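Local coordinates for putative Vgr protein (Escherichia coli, PDB 3WIT) that forms a structural component of the type VI secretion system, its C-terminal region here folding as a trimeric triple-stranded beta-helix that probably serves as part of the puncturing spike, at the interface of chains A and B. Sequence-based numbering; all coordinates share one arbitrary frame. Chains: chain A/B, Putative Vgr protein.

Contact 1: the interface of chains A and B. Residues chain A 48-50, 54-56, 65-67; chain B 45-46, 58-63.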
# COMPACT_ATOMS: atom_id res chain seq x y z
N LEU A 48 5.65 3.51 -0.18
CA LEU A 48 5.46 2.97 1.15
C LEU A 48 6.78 2.34 1.54
O LEU A 48 7.34 1.56 0.76
CB LEU A 48 4.35 1.92 1.15
CG LEU A 48 2.97 2.29 0.56
CD1 LEU A 48 2.83 1.94 -0.92
CD2 LEU A 48 1.85 1.57 1.33
N GLN A 49 7.29 2.66 2.73
CA GLN A 49 8.57 2.09 3.14
C GLN A 49 8.69 1.97 4.62
O GLN A 49 8.05 2.70 5.38
CB GLN A 49 9.74 2.94 2.65
CG GLN A 49 9.69 4.35 3.11
CD GLN A 49 10.75 5.18 2.43
OE1 GLN A 49 10.45 6.20 1.80
NE2 GLN A 49 12.01 4.73 2.52
N VAL A 50 9.54 1.04 5.02
CA VAL A 50 9.84 0.81 6.42
C VAL A 50 11.33 0.59 6.50
O VAL A 50 11.87 -0.37 5.92
CB VAL A 50 9.11 -0.41 6.98
CG1 VAL A 50 9.48 -0.58 8.43
CG2 VAL A 50 7.58 -0.25 6.82
N THR A 54 12.96 -1.86 2.90
CA THR A 54 11.66 -2.42 2.54
C THR A 54 10.90 -1.31 1.85
O THR A 54 10.61 -0.27 2.48
CB THR A 54 10.90 -2.83 3.79
OG1 THR A 54 11.63 -3.86 4.48
CG2 THR A 54 9.48 -3.32 3.43
N VAL A 55 10.58 -1.48 0.56
CA VAL A 55 9.91 -0.40 -0.19
C VAL A 55 8.94 -0.89 -1.24
O VAL A 55 9.28 -1.79 -2.01
CB VAL A 55 10.93 0.46 -0.99
CG1 VAL A 55 10.20 1.61 -1.68
CG2 VAL A 55 12.04 1.01 -0.12
N ILE A 56 7.74 -0.33 -1.28
CA ILE A 56 6.87 -0.49 -2.43
C ILE A 56 6.71 0.88 -3.07
O ILE A 56 6.28 1.83 -2.41
CB ILE A 56 5.50 -1.04 -2.05
CG1 ILE A 56 5.67 -2.43 -1.46
CG2 ILE A 56 4.56 -1.06 -3.27
CD1 ILE A 56 4.41 -3.01 -0.89
N ILE A 65 8.66 -3.60 -5.84
CA ILE A 65 8.46 -4.13 -4.48
C ILE A 65 9.80 -4.74 -4.11
O ILE A 65 10.31 -5.55 -4.87
CB ILE A 65 7.39 -5.25 -4.48
CG1 ILE A 65 6.04 -4.69 -4.91
CG2 ILE A 65 7.28 -5.92 -3.08
CD1 ILE A 65 4.97 -5.73 -5.14
N VAL A 66 10.41 -4.31 -2.99
CA VAL A 66 11.68 -4.89 -2.50
C VAL A 66 11.58 -5.08 -0.97
O VAL A 66 10.99 -4.26 -0.26
CB VAL A 66 12.92 -4.04 -2.81
CG1 VAL A 66 13.14 -3.90 -4.30
CG2 VAL A 66 12.79 -2.67 -2.21
N GLY A 67 12.15 -6.18 -0.48
CA GLY A 67 12.18 -6.48 0.95
C GLY A 67 13.22 -7.54 1.22
O GLY A 67 13.48 -8.39 0.35
N GLY B 45 6.17 -1.00 11.50
CA GLY B 45 5.97 -1.05 10.06
C GLY B 45 4.60 -0.59 9.61
O GLY B 45 3.95 0.25 10.26
N ILE B 46 4.14 -1.16 8.50
CA ILE B 46 2.90 -0.72 7.89
C ILE B 46 2.06 -1.95 7.61
O ILE B 46 2.57 -2.97 7.14
CB ILE B 46 3.17 0.03 6.57
CG1 ILE B 46 4.07 1.24 6.83
CG2 ILE B 46 1.84 0.38 5.86
CD1 ILE B 46 4.48 2.05 5.54
N LEU B 58 4.40 -4.65 5.81
CA LEU B 58 5.77 -4.24 5.57
C LEU B 58 6.46 -4.05 6.91
O LEU B 58 5.90 -3.37 7.81
CB LEU B 58 5.77 -2.90 4.82
CG LEU B 58 5.29 -2.84 3.36
CD1 LEU B 58 3.78 -2.82 3.25
CD2 LEU B 58 5.88 -1.58 2.71
N SER B 59 7.65 -4.60 7.05
CA SER B 59 8.42 -4.45 8.29
C SER B 59 9.83 -4.15 7.86
O SER B 59 10.13 -4.18 6.67
CB SER B 59 8.41 -5.75 9.06
OG SER B 59 9.38 -6.64 8.52
N LYS B 60 10.71 -3.92 8.83
CA LYS B 60 12.12 -3.64 8.53
C LYS B 60 12.78 -4.77 7.74
O LYS B 60 13.73 -4.54 6.99
CB LYS B 60 12.90 -3.42 9.84
CG LYS B 60 13.32 -1.98 10.07
CD LYS B 60 13.10 -1.52 11.53
CE LYS B 60 12.03 -0.42 11.64
NZ LYS B 60 11.07 -0.64 12.78
N ASP B 61 12.28 -5.99 7.94
CA ASP B 61 12.91 -7.18 7.39
C ASP B 61 12.29 -7.69 6.08
O ASP B 61 12.87 -8.54 5.40
CB ASP B 61 12.88 -8.30 8.42
CG ASP B 61 13.67 -7.96 9.66
OD1 ASP B 61 14.75 -7.33 9.55
OD2 ASP B 61 13.20 -8.32 10.76
N GLY B 62 11.13 -7.19 5.73
CA GLY B 62 10.55 -7.61 4.45
C GLY B 62 9.08 -7.35 4.32
O GLY B 62 8.52 -6.47 4.97
N ILE B 63 8.43 -8.12 3.45
CA ILE B 63 7.06 -7.82 3.08
C ILE B 63 6.34 -9.15 3.01
O ILE B 63 6.89 -10.13 2.47
CB ILE B 63 7.00 -7.15 1.67
CG1 ILE B 63 7.71 -5.80 1.68
CG2 ILE B 63 5.56 -6.97 1.19
CD1 ILE B 63 7.78 -5.10 0.32
O HOH W 1 13.87 -5.17 4.05
O HOH W 2 14.17 -1.74 6.14

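Contact 2: the interface of chains A and B. Residues chain A 2-4, 32-34, 37-39; chain B 6-7, 28-30, 41-43.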
# COMPACT_ATOMS: atom_id res chain seq x y z
N THR A 2 6.55 11.49 14.65
CA THR A 2 5.39 11.19 13.81
C THR A 2 4.88 12.44 13.08
O THR A 2 4.87 13.53 13.64
CB THR A 2 4.22 10.56 14.59
OG1 THR A 2 3.81 11.44 15.63
CG2 THR A 2 4.64 9.25 15.21
N ILE A 3 4.48 12.27 11.82
CA ILE A 3 4.05 13.38 10.96
C ILE A 3 2.87 12.91 10.14
O ILE A 3 2.95 11.87 9.52
CB ILE A 3 5.15 13.73 9.94
CG1 ILE A 3 6.32 14.45 10.60
CG2 ILE A 3 4.60 14.59 8.82
CD1 ILE A 3 7.42 14.80 9.62
N ALA A 4 1.76 13.66 10.10
CA ALA A 4 0.74 13.36 9.11
C ALA A 4 0.38 14.72 8.52
O ALA A 4 -0.00 15.62 9.28
CB ALA A 4 -0.47 12.74 9.76
N LEU A 32 2.51 10.44 5.53
CA LEU A 32 2.15 9.82 6.80
C LEU A 32 3.41 9.12 7.28
O LEU A 32 3.93 8.26 6.59
CB LEU A 32 1.08 8.77 6.60
CG LEU A 32 -0.22 9.23 5.96
CD1 LEU A 32 -1.17 8.05 5.76
CD2 LEU A 32 -0.81 10.26 6.89
N ALA A 33 3.90 9.47 8.45
CA ALA A 33 5.14 8.88 8.95
C ALA A 33 5.08 8.60 10.46
O ALA A 33 4.63 9.43 11.26
CB ALA A 33 6.30 9.81 8.62
N VAL A 34 5.53 7.40 10.83
CA VAL A 34 5.76 7.08 12.21
C VAL A 34 7.18 6.49 12.25
O VAL A 34 7.44 5.46 11.62
CB VAL A 34 4.72 6.02 12.70
CG1 VAL A 34 5.04 5.62 14.11
CG2 VAL A 34 3.29 6.59 12.63
N SER A 37 8.63 4.24 9.33
CA SER A 37 7.55 3.76 8.47
C SER A 37 6.85 4.96 7.84
O SER A 37 6.39 5.86 8.56
CB SER A 37 6.55 2.95 9.29
OG SER A 37 7.23 2.14 10.25
N LYS A 38 6.78 4.99 6.51
CA LYS A 38 6.27 6.16 5.80
C LYS A 38 5.44 5.77 4.61
O LYS A 38 5.76 4.79 3.93
CB LYS A 38 7.43 7.02 5.28
CG LYS A 38 8.37 7.55 6.33
CD LYS A 38 9.34 8.52 5.67
CE LYS A 38 10.16 9.28 6.69
NZ LYS A 38 10.99 8.38 7.54
N ILE A 39 4.38 6.53 4.37
CA ILE A 39 3.66 6.51 3.10
C ILE A 39 3.65 7.94 2.57
O ILE A 39 3.29 8.89 3.30
CB ILE A 39 2.21 6.02 3.26
CG1 ILE A 39 2.16 4.56 3.67
CG2 ILE A 39 1.46 6.17 1.92
CD1 ILE A 39 0.75 4.07 4.06
N SER B 6 -3.99 10.22 14.11
CA SER B 6 -2.54 10.24 14.23
C SER B 6 -2.31 10.50 15.70
O SER B 6 -2.86 11.47 16.24
CB SER B 6 -1.97 11.37 13.38
OG SER B 6 -0.59 11.56 13.65
N VAL B 7 -1.56 9.62 16.37
CA VAL B 7 -1.27 9.78 17.80
C VAL B 7 0.23 9.63 18.11
O VAL B 7 0.89 8.77 17.55
CB VAL B 7 -2.07 8.78 18.68
CG1 VAL B 7 -1.74 9.00 20.13
CG2 VAL B 7 -3.56 8.98 18.51
N LYS B 28 2.67 5.67 19.36
CA LYS B 28 2.99 6.35 18.10
C LYS B 28 2.32 5.56 17.01
O LYS B 28 2.74 4.45 16.67
CB LYS B 28 4.48 6.34 17.79
CG LYS B 28 5.39 6.98 18.81
CD LYS B 28 6.82 6.97 18.25
CE LYS B 28 7.79 7.81 19.06
NZ LYS B 28 8.98 8.15 18.24
N GLU B 29 1.26 6.10 16.41
CA GLU B 29 0.53 5.29 15.46
C GLU B 29 -0.24 6.22 14.55
O GLU B 29 -0.67 7.28 15.02
CB GLU B 29 -0.44 4.42 16.24
CG GLU B 29 -1.31 3.53 15.39
CD GLU B 29 -2.04 2.49 16.23
OE1 GLU B 29 -2.75 1.63 15.65
OE2 GLU B 29 -1.88 2.54 17.48
N ILE B 30 -0.39 5.84 13.29
CA ILE B 30 -1.36 6.51 12.40
C ILE B 30 -2.29 5.40 11.95
O ILE B 30 -1.83 4.30 11.60
CB ILE B 30 -0.66 7.08 11.17
CG1 ILE B 30 0.16 8.30 11.55
CG2 ILE B 30 -1.70 7.46 10.07
CD1 ILE B 30 1.17 8.72 10.49
N LEU B 41 0.15 2.55 10.52
CA LEU B 41 1.60 2.74 10.56
C LEU B 41 2.03 2.81 12.01
O LEU B 41 1.42 3.53 12.82
CB LEU B 41 2.00 4.04 9.84
CG LEU B 41 1.65 4.23 8.36
CD1 LEU B 41 0.28 4.84 8.17
CD2 LEU B 41 2.72 5.15 7.74
N THR B 42 3.09 2.07 12.35
CA THR B 42 3.63 2.09 13.70
C THR B 42 5.17 2.07 13.58
O THR B 42 5.70 1.96 12.48
CB THR B 42 3.18 0.84 14.47
OG1 THR B 42 3.56 -0.35 13.75
CG2 THR B 42 1.66 0.85 14.70
N PRO B 43 5.88 2.14 14.70
CA PRO B 43 7.32 2.04 14.52
C PRO B 43 7.75 0.67 13.96
O PRO B 43 8.86 0.55 13.47
CB PRO B 43 7.83 2.24 15.93
CG PRO B 43 6.80 3.08 16.57
CD PRO B 43 5.54 2.47 16.09

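Contact 1: the interface of chains A and B
This patch lies between two chains of the triple-stranded beta-helix. Strands 45-50, 54-59 and 62-66 of chain A lean on the same three strands of chain B. The tight part is apolar and faces the inside. B:Ile63 reaches across with its CD1 tip, because CG1 stands anti to the carbonyl carbon (chi1 -64°) and the chain runs straight on. CD1 of B:Ile63 lies 3.5 Å from CG2 of A:Ile65 and also touches the backbone carbonyl of A:Val66. A:Ile56 crosses it obliquely with its CG1. B:Leu58 meets A:Ile56 at about a right angle, methyl to methyl. A:Val50 divides its methyls. CG2 of A:Val50 sits between B strands 45-50 and 54-59, 3.7 Å from CA of B:Gly45, and also touches B:Leu58 and B:Ile46. CG1, anti to the backbone N (chi1 179°), rests on the peptide between B:Ser59 and B:Lys60.

The outer rim is polar and wetter. Water 1 joins the hydroxyl of A:Thr54 to the backbone carbonyl of B:Lys60. Water 2 links that same carbonyl to O of A:Val50. The side chain of B:Lys60 is poorly ordered, which fits a loose edge. The turn from B:Ser59 to B:Gly62 is braced within chain B, where N of B:Asp61 donates to OG of B:Ser59 at 3.0 Å.

A:Thr54 joins the two zones. CG2 of A:Thr54 points inward and runs antiparallel alongside B:Ile63, 3.5 Å from CG1 of B:Ile63. The hydroxyl OG1 of A:Thr54, anti to the carbonyl carbon, donates to the backbone O of B:Ser59 at 2.7 Å. It arrives in the carbonyl plane, at 158° to the C=O bond.

Contact 2: the interface of chains A and B
A:Val34 is the centre of this chain-to-chain patch. Its two methyls divide the work. CG1 of A:Val34, anti to the backbone N (chi1 176°), rests against the B:Thr42-B:Pro43 peptide, 3.8 Å from CD of B:Pro43. It also touches CB of B:Lys28. CG2 of A:Val34 turns to the inner side and lies 3.7 Å from CD1 of B:Ile30. These two side chains lie antiparallel, alongside each other. The same CG2 meets the backbone O of B:Leu41.

CD1 of B:Ile30 reaches the backbone of A:Ala33, 3.5 Å from N of A:Ala33 and touching its O. That methyl also packs on CB of A:Leu32. B:Leu41 uses one branch, CD2 of B:Leu41 lying 3.5 Å from the carbonyl O of A:Leu32. Much of the apolar packing is thus against peptide groups.

The polar tie is at the edge. The hydroxyl OG of A:Ser37, anti to the carbonyl carbon, donates to the backbone O of B:Thr42 at 2.7 Å. It comes in almost end-on to the carbonyl, at 167°.

Torsions and neighbours position this shell. CG1 of B:Ile30 stands anti to the carbonyl carbon (chi1 -73°), which carries its tip to A:Ala33. CD2 of B:Leu41 lodges between A:Leu32 and A:Ile39, 4.1 Å from CG1 of A:Ile39. B:Thr42 ends strand 37-42, so its carbonyl meets A:Ser37 just before B:Pro43. Further out, CG2 of A:Thr2 lies 3.9 Å from CB of B:Lys28, whose chain is extended. CB of A:Ala4 touches B:Ser6 lightly. The site joins strands 2-8, 28-34 and 37-42 of both chains, towards the N-terminal end of the beta-helix.

Contact 1 and contact 2 are successive stretches of one A-B interface, with C-alpha centres about 14 Å apart. They share no residues. Contact 2 uses strands 2-8, 28-34 and 37-42, and contact 1 continues with strands 45-50, 54-59 and 62-66. Each follows a similar plan, with a valine of chain A lying against a strand end of chain B and a hydroxyl bonded to a backbone carbonyl there. The interface is not an exact two-fold. This suits a three-chain assembly, in which such contacts recur between neighbours and would tie the chains together along the spike.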